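Local coordinates for MerB2 (Bacillus megaterium, PDB 5C17), which probably cleaves the carbon-mercury bond of organomercurials as an alkylmercury lyase, and here carries a mercury(II) ion and a bound dithiol, at residues A[105-110]-A[195-200]; A[124-129]-A[170-175]; A[149-154]-A[166-171]. All coordinates share one frame; numbering follows the deposited sequence. Where two conformers were deposited one is given.

How the contacts relate
Followed from the N terminus, helix 103-113 comes first and is met near the end of the chain by helix 194-207; contact 1 therefore closes a long loop that holds both other contacts. Within it, contact 2 joins the turn between strands 117-122 and 129-135 to the end of strand 169-171. Contact 3 ends on the same strand as contact 2 and pairs 148-151 with it, so Tyr170 and Phe171 serve both. Thr106 and Leu107 of contact 1 touch Tyr170, and Ala197 packs on Ile149. Together they join the C-terminal helix and helix 103-113 to the small three-stranded sheet, and that sheet to the turn of the larger one.

Contact 1: A[105-110]-A[195-200]; sequences STLELS and EQALSF
Glu108 and Phe200 share a water, which donates one hydrogen bond to Glu108 OE1 (2.6 Å) and another to the carbonyl O of Phe200 (2.8 Å), bridging the two helices. The same OE1 packs on the CB of Phe200 at 3.3 Å and lies near the plane of its ring, at the edge. The Glu108 side chain gets there with CG between the backbone N and the carbonyl carbon (chi1 88°), after which the chain runs extended. The carboxylate and ring planes are 49° apart. Closer to the backbone, CB of Glu108 rests on the carbonyl O of Ala197 at 3.6 Å.

Next to it along the helix the contact is apolar. Leu107 straddles Ala197 and Leu198: its CD1 reaches the methyl of Ala197 at 3.8 Å, while CD2 meets CD2 of Leu198 at 4.0 Å. That Leu198 methyl also sits 3.5 Å from the backbone O of Leu107. The small side chain of Ala197 fits a separation of 6.7 Å between the segment axes; their crossing at -51° is consistent with ridges-into-grooves packing.

Helix 103-113 is thus held between the C-terminal helix and the larger antiparallel sheet, where Leu107 and Leu198 both reach Val134 of strand 129-135, and Leu107 also touches Ile119 of strand 117-122. Ser105, on the same helix as Glu108, lines the dithiol pocket, while Glu108 packs on Tyr11 and Phe200 on Leu7, both of helix 5-17.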
loop_
_atom_site.group_PDB
_atom_site.type_symbol
_atom_site.label_atom_id
_atom_site.label_comp_id
_atom_site.label_asym_id
_atom_site.label_seq_id
_atom_site.Cartn_x
_atom_site.Cartn_y
_atom_site.Cartn_z
ATOM N N SER A 105 -0.249 -1.248 4.193
ATOM C CA SER A 105 -0.794 -0.118 3.463
ATOM C C SER A 105 -1.946 0.531 4.219
ATOM O O SER A 105 -2.098 1.747 4.202
ATOM C CB SER A 105 -1.260 -0.542 2.060
ATOM O OG SER A 105 -0.169 -0.970 1.264
ATOM N N THR A 106 -2.786 -0.285 4.872
ATOM C CA THR A 106 -3.934 0.285 5.601
ATOM C C THR A 106 -3.518 1.371 6.586
ATOM O O THR A 106 -4.256 2.325 6.817
ATOM C CB THR A 106 -4.794 -0.767 6.389
ATOM O OG1 THR A 106 -4.058 -1.374 7.458
ATOM C CG2 THR A 106 -5.362 -1.826 5.467
ATOM N N LEU A 107 -2.361 1.183 7.218
ATOM C CA LEU A 107 -1.889 2.101 8.250
ATOM C C LEU A 107 -0.934 3.141 7.674
ATOM O O LEU A 107 -1.039 4.339 7.975
ATOM C CB LEU A 107 -1.252 1.304 9.386
ATOM C CG LEU A 107 -2.285 0.524 10.219
ATOM C CD1 LEU A 107 -1.634 -0.554 11.021
ATOM C CD2 LEU A 107 -3.089 1.433 11.130
ATOM N N GLU A 108 -0.006 2.716 6.826
ATOM C CA GLU A 108 0.919 3.697 6.277
ATOM C C GLU A 108 0.201 4.733 5.420
ATOM O O GLU A 108 0.645 5.875 5.367
ATOM C CB GLU A 108 2.097 3.048 5.564
ATOM C CG GLU A 108 1.886 2.742 4.145
ATOM C CD GLU A 108 3.121 2.192 3.454
ATOM O OE1 GLU A 108 4.127 1.900 4.132
ATOM O OE2 GLU A 108 3.079 2.052 2.220
ATOM N N LEU A 109 -0.909 4.364 4.785
ATOM C CA LEU A 109 -1.660 5.339 3.999
ATOM C C LEU A 109 -2.302 6.410 4.886
ATOM O O LEU A 109 -2.462 7.550 4.463
ATOM C CB LEU A 109 -2.692 4.633 3.120
ATOM C CG LEU A 109 -2.123 3.826 1.955
ATOM C CD1 LEU A 109 -3.187 2.930 1.349
ATOM C CD2 LEU A 109 -1.530 4.742 0.898
ATOM N N SER A 110 -2.688 6.053 6.103
ATOM C CA SER A 110 -3.236 7.031 7.035
ATOM C C SER A 110 -2.218 8.140 7.270
ATOM O O SER A 110 -2.525 9.334 7.201
ATOM C CB SER A 110 -3.606 6.360 8.365
ATOM O OG SER A 110 -4.037 7.315 9.321
ATOM N N GLU A 195 1.786 0.148 15.352
ATOM C CA GLU A 195 2.456 1.441 15.488
ATOM C C GLU A 195 3.596 1.562 14.485
ATOM O O GLU A 195 3.797 2.620 13.887
ATOM C CB GLU A 195 2.979 1.659 16.926
ATOM C CG GLU A 195 1.897 2.072 17.928
ATOM C CD GLU A 195 2.439 2.455 19.315
ATOM O OE1 GLU A 195 3.666 2.682 19.475
ATOM O OE2 GLU A 195 1.609 2.538 20.248
ATOM N N GLN A 196 4.355 0.484 14.307
ATOM C CA GLN A 196 5.446 0.514 13.334
ATOM C C GLN A 196 4.904 0.724 11.908
ATOM O O GLN A 196 5.485 1.478 11.121
ATOM C CB GLN A 196 6.290 -0.766 13.429
ATOM C CG GLN A 196 7.081 -0.851 14.736
ATOM C CD GLN A 196 7.520 -2.269 15.205
ATOM O OE1 GLN A 196 7.233 -3.314 14.590
ATOM N NE2 GLN A 196 8.238 -2.282 16.326
ATOM N N ALA A 197 3.787 0.084 11.573
ATOM C CA ALA A 197 3.211 0.239 10.236
ATOM C C ALA A 197 2.773 1.681 10.007
ATOM O O ALA A 197 2.950 2.221 8.920
ATOM C CB ALA A 197 2.055 -0.724 10.032
ATOM N N LEU A 198 2.211 2.315 11.030
ATOM C CA LEU A 198 1.857 3.725 10.910
ATOM C C LEU A 198 3.067 4.561 10.556
ATOM O O LEU A 198 2.998 5.440 9.702
ATOM C CB LEU A 198 1.234 4.243 12.199
ATOM C CG LEU A 198 -0.249 3.985 12.385
ATOM C CD1 LEU A 198 -0.662 4.308 13.806
ATOM C CD2 LEU A 198 -1.056 4.816 11.398
ATOM N N SER A 199 4.186 4.290 11.220
ATOM C CA SER A 199 5.383 5.091 11.000
ATOM C C SER A 199 5.943 4.902 9.583
ATOM O O SER A 199 6.646 5.768 9.070
ATOM C CB SER A 199 6.447 4.752 12.040
ATOM O OG SER A 199 7.113 3.570 11.680
ATOM N N PHE A 200 5.616 3.788 8.936
ATOM C CA PHE A 200 6.105 3.555 7.584
ATOM C C PHE A 200 5.602 4.623 6.603
ATOM O O PHE A 200 6.225 4.868 5.588
ATOM C CB PHE A 200 5.669 2.187 7.075
ATOM C CG PHE A 200 6.576 1.054 7.480
ATOM C CD1 PHE A 200 7.432 1.149 8.566
ATOM C CD2 PHE A 200 6.573 -0.115 6.743
ATOM C CE1 PHE A 200 8.265 0.079 8.905
ATOM C CE2 PHE A 200 7.399 -1.184 7.080
ATOM C CZ PHE A 200 8.238 -1.084 8.159
HETATM O O HOH W 1 6.422 2.973 3.528
#

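Contact 2: A[124-129]-A[170-175]; sequences AYTGEP and YFSSVE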
loop_
_atom_site.group_PDB
_atom_site.type_symbol
_atom_site.label_atom_id
_atom_site.label_comp_id
_atom_site.label_asym_id
_atom_site.label_seq_id
_atom_site.Cartn_x
_atom_site.Cartn_y
_atom_site.Cartn_z
ATOM N N ALA A 124 -5.570 -13.486 8.448
ATOM C CA ALA A 124 -5.190 -14.405 7.382
ATOM C C ALA A 124 -5.240 -15.860 7.830
ATOM O O ALA A 124 -5.244 -16.761 6.988
ATOM C CB ALA A 124 -3.818 -14.070 6.844
ATOM N N TYR A 125 -5.261 -16.108 9.131
ATOM C CA TYR A 125 -5.402 -17.469 9.627
ATOM C C TYR A 125 -6.858 -17.821 9.914
ATOM O O TYR A 125 -7.410 -18.722 9.291
ATOM C CB TYR A 125 -4.527 -17.735 10.845
ATOM C CG TYR A 125 -4.468 -19.207 11.176
ATOM C CD1 TYR A 125 -3.921 -20.120 10.273
ATOM C CD2 TYR A 125 -4.965 -19.696 12.368
ATOM C CE1 TYR A 125 -3.873 -21.463 10.549
ATOM C CE2 TYR A 125 -4.913 -21.067 12.661
ATOM C CZ TYR A 125 -4.354 -21.934 11.754
ATOM O OH TYR A 125 -4.306 -23.292 12.020
ATOM N N THR A 126 -7.497 -17.118 10.839
ATOM C CA THR A 126 -8.810 -17.541 11.296
ATOM C C THR A 126 -9.970 -17.065 10.448
ATOM O O THR A 126 -11.065 -17.592 10.567
ATOM C CB THR A 126 -9.114 -17.052 12.706
ATOM O OG1 THR A 126 -9.349 -15.648 12.660
ATOM C CG2 THR A 126 -7.990 -17.395 13.680
ATOM N N GLY A 127 -9.747 -16.043 9.622
ATOM C CA GLY A 127 -10.818 -15.447 8.851
ATOM C C GLY A 127 -11.679 -14.459 9.624
ATOM O O GLY A 127 -12.612 -13.877 9.070
ATOM N N GLU A 128 -11.384 -14.250 10.898
ATOM C CA GLU A 128 -12.213 -13.369 11.707
ATOM C C GLU A 128 -12.003 -11.902 11.298
ATOM O O GLU A 128 -10.961 -11.546 10.740
ATOM C CB GLU A 128 -11.900 -13.547 13.186
ATOM C CG GLU A 128 -10.603 -12.922 13.644
ATOM C CD GLU A 128 -10.229 -13.407 15.031
ATOM O OE1 GLU A 128 -10.568 -12.723 16.008
ATOM O OE2 GLU A 128 -9.648 -14.506 15.138
ATOM N N PRO A 129 -12.991 -11.040 11.590
ATOM C CA PRO A 129 -12.833 -9.629 11.220
ATOM C C PRO A 129 -11.830 -8.910 12.123
ATOM O O PRO A 129 -11.736 -9.191 13.318
ATOM C CB PRO A 129 -14.247 -9.064 11.397
ATOM C CG PRO A 129 -14.887 -9.970 12.411
ATOM C CD PRO A 129 -14.315 -11.320 12.173
ATOM N N TYR A 170 -2.436 -9.436 7.990
ATOM C CA TYR A 170 -2.920 -9.163 9.337
ATOM C C TYR A 170 -3.140 -10.540 9.974
ATOM O O TYR A 170 -3.613 -11.443 9.363
ATOM C CB TYR A 170 -4.268 -8.428 9.381
ATOM C CG TYR A 170 -4.225 -6.896 9.483
ATOM C CD1 TYR A 170 -3.619 -6.246 10.534
ATOM C CD2 TYR A 170 -4.849 -6.120 8.539
ATOM C CE1 TYR A 170 -3.631 -4.894 10.628
ATOM C CE2 TYR A 170 -4.843 -4.752 8.622
ATOM C CZ TYR A 170 -4.222 -4.137 9.673
ATOM O OH TYR A 170 -4.193 -2.796 9.831
ATOM N N PHE A 171 -2.785 -10.633 11.239
ATOM C CA PHE A 171 -3.086 -11.779 12.081
ATOM C C PHE A 171 -3.785 -11.275 13.355
ATOM O O PHE A 171 -3.431 -10.262 13.932
ATOM C CB PHE A 171 -1.880 -12.674 12.418
ATOM C CG PHE A 171 -1.408 -13.482 11.249
ATOM C CD1 PHE A 171 -2.168 -14.525 10.768
ATOM C CD2 PHE A 171 -0.234 -13.167 10.578
ATOM C CE1 PHE A 171 -1.774 -15.230 9.670
ATOM C CE2 PHE A 171 0.180 -13.899 9.473
ATOM C CZ PHE A 171 -0.603 -14.932 9.030
ATOM N N SER A 172 -4.760 -12.040 13.817
ATOM C CA SER A 172 -5.509 -11.690 15.014
ATOM C C SER A 172 -4.671 -11.727 16.288
ATOM O O SER A 172 -5.049 -11.123 17.273
ATOM C CB SER A 172 -6.681 -12.657 15.157
ATOM O OG SER A 172 -6.268 -14.000 14.995
ATOM N N SER A 173 -3.560 -12.461 16.256
ATOM C CA SER A 173 -2.634 -12.568 17.377
ATOM C C SER A 173 -1.337 -13.166 16.880
ATOM O O SER A 173 -1.298 -13.786 15.816
ATOM C CB SER A 173 -3.189 -13.470 18.483
ATOM O OG SER A 173 -3.242 -14.813 18.032
ATOM N N VAL A 174 -0.289 -13.033 17.682
ATOM C CA VAL A 174 0.967 -13.716 17.366
ATOM C C VAL A 174 0.768 -15.239 17.422
ATOM O O VAL A 174 1.341 -15.974 16.624
ATOM C CB VAL A 174 2.107 -13.284 18.317
ATOM C CG1 VAL A 174 3.368 -14.117 18.054
ATOM C CG2 VAL A 174 2.397 -11.782 18.152
ATOM N N GLU A 175 -0.034 -15.702 18.373
ATOM C CA GLU A 175 -0.278 -17.126 18.499
ATOM C C GLU A 175 -0.924 -17.666 17.213
ATOM O O GLU A 175 -0.577 -18.734 16.734
ATOM C CB GLU A 175 -1.134 -17.408 19.735
ATOM C CG GLU A 175 -0.436 -17.108 21.080
ATOM C CD GLU A 175 -0.213 -15.631 21.372
ATOM O OE1 GLU A 175 -1.038 -14.791 20.962
ATOM O OE2 GLU A 175 0.804 -15.305 22.027
#
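An ST turn begins at Thr126 and carries Glu128 onto Ser172 at the end of strand 169-171. Thr126 OG1 accepts from the backbone N of Glu128 at 3.0 Å and gives its own proton to OE2 of the same residue at 2.7 Å, so the hydroxyl holds both the main chain and the carboxylate. It meets the anti lone pair of OE2. CG of Glu128 lies between its backbone N and carbonyl carbon (chi1 75°) and the chain beyond is extended; the carboxylate ends against the serine, CD lying 3.6 Å from Ser172 CB. The Ser172 OG to Glu128 OE2 bond, 3.4 Å, is weak, and His176 ND1 is the stronger partner of that hydroxyl.

Residues 124-128 belong to the connection between strands 117-122 and 129-135 of the larger antiparallel sheet, laid against an outermost strand of the small three-stranded one. Two residues before the ST turn, Ala124 N donates to the backbone O of Tyr170 over 3.0 Å in a nearly straight bond (172°). Beside this bond, Ala124 CB and Tyr125 N lie oblique to the Phe171 ring, 3.7 Å and 3.6 Å from its CE1. Tyr125 CB packs on the same ring atom at 3.9 Å. The Phe171 ring also meets Trp180 of helix 174-183, the helix that starts just beyond, with Ser173 as N-cap bonding His176 N through its hydroxyl. The Tyr125 side chain touches Lys179 and Trp180 of this helix, and its OH bonds Glu183.

Contact 3: A[149-154]-A[166-171]; sequences IWTVPF and KQIHYF. With DTV ((2S,3S)-1,4-dimercaptobutane-2,3-diol), chain D.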
loop_
_atom_site.group_PDB
_atom_site.type_symbol
_atom_site.label_atom_id
_atom_site.label_comp_id
_atom_site.label_asym_id
_atom_site.label_seq_id
_atom_site.Cartn_x
_atom_site.Cartn_y
_atom_site.Cartn_z
ATOM N N ILE A 149 0.919 -7.587 12.411
ATOM C CA ILE A 149 1.160 -7.719 10.984
ATOM C C ILE A 149 2.350 -8.642 10.731
ATOM O O ILE A 149 3.331 -8.617 11.477
ATOM C CB ILE A 149 1.428 -6.336 10.370
ATOM C CG1 ILE A 149 0.119 -5.546 10.348
ATOM C CG2 ILE A 149 2.033 -6.438 8.957
ATOM C CD1 ILE A 149 0.268 -4.071 9.968
ATOM N N TRP A 150 2.226 -9.468 9.697
ATOM C CA TRP A 150 3.309 -10.289 9.199
ATOM C C TRP A 150 3.853 -9.625 7.952
ATOM O O TRP A 150 3.103 -9.360 7.014
ATOM C CB TRP A 150 2.783 -11.673 8.866
ATOM C CG TRP A 150 3.738 -12.561 8.156
ATOM C CD1 TRP A 150 3.813 -12.781 6.815
ATOM C CD2 TRP A 150 4.747 -13.372 8.749
ATOM N NE1 TRP A 150 4.807 -13.664 6.531
ATOM C CE2 TRP A 150 5.394 -14.057 7.704
ATOM C CE3 TRP A 150 5.167 -13.587 10.060
ATOM C CZ2 TRP A 150 6.448 -14.940 7.929
ATOM C CZ3 TRP A 150 6.205 -14.466 10.282
ATOM C CH2 TRP A 150 6.835 -15.133 9.220
ATOM N N THR A 151 5.154 -9.364 7.941
ATOM C CA THR A 151 5.820 -8.715 6.828
ATOM C C THR A 151 6.973 -9.578 6.328
ATOM O O THR A 151 7.428 -10.496 7.016
ATOM C CB THR A 151 6.315 -7.313 7.217
ATOM O OG1 THR A 151 6.750 -6.630 6.041
ATOM C CG2 THR A 151 7.438 -7.376 8.215
ATOM N N VAL A 152 7.414 -9.291 5.109
ATOM C CA VAL A 152 8.521 -10.000 4.493
ATOM C C VAL A 152 9.582 -8.995 4.083
ATOM O O VAL A 152 9.308 -7.799 3.990
ATOM C CB VAL A 152 8.069 -10.829 3.264
ATOM C CG1 VAL A 152 7.087 -11.900 3.691
ATOM C CG2 VAL A 152 7.467 -9.950 2.163
ATOM N N PRO A 153 10.803 -9.470 3.806
ATOM C CA PRO A 153 11.859 -8.534 3.414
ATOM C C PRO A 153 11.479 -7.754 2.157
ATOM O O PRO A 153 10.971 -8.324 1.198
ATOM C CB PRO A 153 13.054 -9.453 3.159
ATOM C CG PRO A 153 12.799 -10.636 4.015
ATOM C CD PRO A 153 11.320 -10.837 3.972
ATOM N N PHE A 154 11.705 -6.449 2.153
ATOM C CA PHE A 154 11.370 -5.679 0.995
ATOM C C PHE A 154 12.547 -5.853 -0.003
ATOM O O PHE A 154 13.668 -6.065 0.333
ATOM C CB PHE A 154 10.959 -4.179 1.274
ATOM C CG PHE A 154 9.635 -3.981 2.047
ATOM C CD1 PHE A 154 8.864 -5.039 2.497
ATOM C CD2 PHE A 154 9.155 -2.711 2.251
ATOM C CE1 PHE A 154 7.687 -4.828 3.177
ATOM C CE2 PHE A 154 7.971 -2.497 2.926
ATOM C CZ PHE A 154 7.247 -3.566 3.392
ATOM N N LYS A 166 0.910 -9.484 -1.547
ATOM C CA LYS A 166 0.201 -10.745 -1.302
ATOM C C LYS A 166 0.863 -11.601 -0.218
ATOM O O LYS A 166 0.284 -12.585 0.228
ATOM C CB LYS A 166 0.073 -11.576 -2.592
ATOM C CG LYS A 166 -0.827 -10.974 -3.664
ATOM C CD LYS A 166 -0.802 -11.803 -4.973
ATOM C CE LYS A 166 -1.415 -13.207 -4.832
ATOM N NZ LYS A 166 -1.395 -13.943 -6.122
ATOM N N GLN A 167 2.068 -11.229 0.190
ATOM C CA GLN A 167 2.817 -11.959 1.219
ATOM C C GLN A 167 2.733 -11.322 2.608
ATOM O O GLN A 167 3.255 -11.874 3.570
ATOM C CB GLN A 167 4.284 -12.061 0.803
ATOM C CG GLN A 167 4.527 -12.807 -0.509
ATOM C CD GLN A 167 5.972 -12.702 -0.949
ATOM O OE1 GLN A 167 6.273 -12.117 -1.988
ATOM N NE2 GLN A 167 6.878 -13.247 -0.147
ATOM N N ILE A 168 2.069 -10.170 2.698
ATOM C CA ILE A 168 1.909 -9.425 3.927
ATOM C C ILE A 168 0.481 -9.672 4.416
ATOM O O ILE A 168 -0.405 -9.684 3.649
ATOM C CB ILE A 168 2.155 -7.934 3.665
ATOM C CG1 ILE A 168 3.629 -7.689 3.299
ATOM C CG2 ILE A 168 1.635 -7.057 4.809
ATOM C CD1 ILE A 168 3.898 -6.352 2.660
ATOM N N HIS A 169 0.347 -9.866 5.719
ATOM C CA HIS A 169 -0.928 -10.201 6.316
ATOM C C HIS A 169 -1.157 -9.571 7.682
ATOM O O HIS A 169 -0.264 -9.222 8.403
ATOM C CB HIS A 169 -0.978 -11.730 6.543
ATOM C CG HIS A 169 -0.640 -12.542 5.342
ATOM N ND1 HIS A 169 -1.406 -12.545 4.203
ATOM C CD2 HIS A 169 0.378 -13.389 5.122
ATOM C CE1 HIS A 169 -0.854 -13.353 3.326
ATOM N NE2 HIS A 169 0.232 -13.860 3.856
ATOM N N TYR A 170 -2.436 -9.436 7.990
ATOM C CA TYR A 170 -2.920 -9.163 9.337
ATOM C C TYR A 170 -3.140 -10.540 9.974
ATOM O O TYR A 170 -3.613 -11.443 9.363
ATOM C CB TYR A 170 -4.268 -8.428 9.381
ATOM C CG TYR A 170 -4.225 -6.896 9.483
ATOM C CD1 TYR A 170 -3.619 -6.246 10.534
ATOM C CD2 TYR A 170 -4.849 -6.120 8.539
ATOM C CE1 TYR A 170 -3.631 -4.894 10.628
ATOM C CE2 TYR A 170 -4.843 -4.752 8.622
ATOM C CZ TYR A 170 -4.222 -4.137 9.673
ATOM O OH TYR A 170 -4.193 -2.796 9.831
ATOM N N PHE A 171 -2.785 -10.633 11.239
ATOM C CA PHE A 171 -3.086 -11.779 12.081
ATOM C C PHE A 171 -3.785 -11.275 13.355
ATOM O O PHE A 171 -3.431 -10.262 13.932
ATOM C CB PHE A 171 -1.880 -12.674 12.418
ATOM C CG PHE A 171 -1.408 -13.482 11.249
ATOM C CD1 PHE A 171 -2.168 -14.525 10.768
ATOM C CD2 PHE A 171 -0.234 -13.167 10.578
ATOM C CE1 PHE A 171 -1.774 -15.230 9.670
ATOM C CE2 PHE A 171 0.180 -13.899 9.473
ATOM C CZ PHE A 171 -0.603 -14.932 9.030
HETATM S S1 DTV D . 8.469 -4.465 -2.082
HETATM C C1 DTV D . 7.418 -3.569 -0.940
HETATM C C2 DTV D . 6.045 -3.247 -1.508
HETATM O O2 DTV D . 5.323 -4.431 -1.709
HETATM C C3 DTV D . 5.206 -2.333 -0.609
HETATM O O3 DTV D . 5.856 -1.083 -0.486
HETATM C C4 DTV D . 4.962 -2.904 0.778
HETATM S S4 DTV D . 3.539 -2.171 1.577
HETATM O O HOH W 2 4.396 -14.323 3.632
#
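Trp150 lies alongside His169 and Phe171. CB sits in plane at the edge of the Phe171 ring, 3.5 Å from CE2, and CG is a little farther from the same atom. A chi1 of 171° sets CG anti to the backbone N; the side chain lies beside both neighbours and points the same way as they do. Gln167 O lies in plane at the edge of the indole, 3.4 Å from CD1, which also touches CD2 of His169. The pyrrole and imidazole planes are only 17° from parallel but are slid apart, so the rings barely overlap. Next in the ring, NE1 donates to a water at 3.0 Å, and that water donates in turn to Gln167 O.

The backbones beneath form an antiparallel ladder. Trp150 and His169 are a hydrogen-bonded pair: Trp150 N reaches His169 O at 2.8 Å, with 167° at the hydrogen, and His169 N returns to Trp150 O at 3.1 Å. Ile149 and Tyr170, a non-hydrogen-bonded pair, point to the other face of the sheet, where Ile149 CG1 packs obliquely on the tyrosine ring, 3.8 Å from CD1.

Past the strands, Phe154 lays one face over C1 of the bound dithiol and brings CZ within 3.5 Å of its C4. Ile168 CD1 approaches both the ring and this carbon. The ladder so leads into the pocket of the mercury ion, which Cys102 and Cys165 bind. Strand 148-151 lies between 169-171 and 190-192; Trp180 of helix 174-183 meets the Trp150 and His169 rings, while Ile149 packs on Ile104 and Ala197 of helices 103-113 and 194-207.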